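Local structure of designed Anbu Protein (Synthetic construct, 5LOY) at residues 214-217 / 218-221. The protein is a consensus-designed ancestral beta subunit of the proteasome family, probably a hydrolase linked to protein degradation, that builds helical assemblies. Numbering follows the deposited sequence.
Sequences PYFR and MLRK
The first turns of helix 214-232, the C-terminal helix that follows the last strand of this Ntn-type proteasome-family fold, set the ring of Phe-216 against the alkyl chain of Arg-220 and Tyr-215 beside Leu-219, a worked example of i to i+4 pairing along a helix. Regular backbone bonds set the spacing, among them Leu-219 N to Tyr-215 O at 2.8 Å and Arg-220 N to Phe-216 O at 3.0 Å. Phe-216 carries its CG anti to the backbone N (chi1 -168°), which swings the ring along the helix to where the arginine chain passes. There Arg-220 CD makes a CH-pi contact, 3.9 Å from the centroid of the Phe-216 ring and displaced toward its rim. The bend at chi3 (96°) carries the guanidinium out past the CE2-CZ rim of the Phe-216 ring, nearly parallel to it (planes 19° apart), with Phe-216 CZ against one face of the group. Arg-220 NE forms a salt bridge with OD1 of Asp-178 on helix 166-183, so ring and acid together fix the group's direction. With an alanine here, Asp-178 is likely to lose its charged mate, and the Phe-216 ring the methylene cover on one face. Leu-219 joins the two aromatic residues: Leu-219 CD2 meets the edge of the Phe-216 ring, 4.3 Å from Phe-216 CD1, and approaches the Tyr-215 ring obliquely. The tyrosine hydroxyl is hydrogen-bonded to the backbone O of Pro-235 of the second subunit, whose Leu-234 also packs on Leu-219. Beside that bond, Leu-219 CD1 lies 3.8 Å from Tyr-215 OH.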
# COMPACT_ATOMS: atom_id res chain seq x y z
N PRO A 214 -1.58 -13.84 22.82
CA PRO A 214 -1.43 -12.69 23.73
C PRO A 214 -0.40 -11.68 23.26
O PRO A 214 -0.67 -10.50 23.31
CB PRO A 214 -0.99 -13.33 25.05
CG PRO A 214 -1.58 -14.71 25.00
CD PRO A 214 -1.46 -15.12 23.55
N TYR A 215 0.75 -12.13 22.79
CA TYR A 215 1.78 -11.19 22.39
C TYR A 215 1.30 -10.31 21.22
O TYR A 215 1.44 -9.07 21.27
CB TYR A 215 3.09 -11.87 22.02
CG TYR A 215 4.11 -10.89 21.46
CD1 TYR A 215 4.73 -9.95 22.28
CD2 TYR A 215 4.43 -10.88 20.13
CE1 TYR A 215 5.64 -9.06 21.77
CE2 TYR A 215 5.36 -10.00 19.61
CZ TYR A 215 5.96 -9.09 20.42
OH TYR A 215 6.88 -8.20 19.86
N PHE A 216 0.74 -10.94 20.18
CA PHE A 216 0.35 -10.17 19.00
C PHE A 216 -0.77 -9.20 19.35
O PHE A 216 -0.78 -8.09 18.84
CB PHE A 216 -0.01 -11.09 17.82
CG PHE A 216 -0.14 -10.36 16.48
CD1 PHE A 216 0.79 -9.43 16.06
CD2 PHE A 216 -1.20 -10.64 15.65
CE1 PHE A 216 0.67 -8.79 14.82
CE2 PHE A 216 -1.33 -10.00 14.42
CZ PHE A 216 -0.40 -9.07 14.00
N ARG A 217 -1.67 -9.59 20.25
CA ARG A 217 -2.68 -8.65 20.77
C ARG A 217 -2.08 -7.47 21.50
O ARG A 217 -2.50 -6.35 21.29
CB ARG A 217 -3.61 -9.33 21.75
CG ARG A 217 -4.80 -9.99 21.10
CD ARG A 217 -5.86 -10.33 22.16
NE ARG A 217 -6.85 -11.21 21.57
CZ ARG A 217 -7.75 -11.91 22.24
NH1 ARG A 217 -7.79 -11.86 23.57
NH2 ARG A 217 -8.60 -12.69 21.58
N MET A 218 -1.09 -7.72 22.37
CA MET A 218 -0.42 -6.65 23.07
C MET A 218 0.27 -5.72 22.10
O MET A 218 0.23 -4.51 22.26
CB MET A 218 0.62 -7.19 24.05
CG MET A 218 0.73 -6.38 25.33
SD MET A 218 1.83 -7.06 26.63
CE MET A 218 3.14 -7.98 25.79
N LEU A 219 0.93 -6.28 21.10
CA LEU A 219 1.69 -5.49 20.16
C LEU A 219 0.75 -4.55 19.41
O LEU A 219 1.01 -3.35 19.30
CB LEU A 219 2.44 -6.39 19.20
CG LEU A 219 3.48 -5.80 18.27
CD1 LEU A 219 4.64 -5.29 19.10
CD2 LEU A 219 4.00 -6.83 17.28
N ARG A 220 -0.34 -5.09 18.89
CA ARG A 220 -1.26 -4.28 18.10
C ARG A 220 -1.83 -3.13 18.92
O ARG A 220 -1.95 -2.01 18.45
CB ARG A 220 -2.38 -5.14 17.55
CG ARG A 220 -1.89 -6.18 16.56
CD ARG A 220 -3.01 -7.10 16.13
NE ARG A 220 -3.55 -6.61 14.88
CZ ARG A 220 -4.44 -7.26 14.14
NH1 ARG A 220 -4.91 -8.44 14.57
NH2 ARG A 220 -4.87 -6.73 12.97
N LYS A 221 -2.17 -3.42 20.16
CA LYS A 221 -2.80 -2.46 21.01
C LYS A 221 -1.83 -1.35 21.40
O LYS A 221 -2.21 -0.20 21.44
CB LYS A 221 -3.35 -3.18 22.23
CG LYS A 221 -3.87 -2.32 23.36
CD LYS A 221 -4.29 -3.23 24.50
CE LYS A 221 -3.95 -2.68 25.88
NZ LYS A 221 -4.96 -1.67 26.26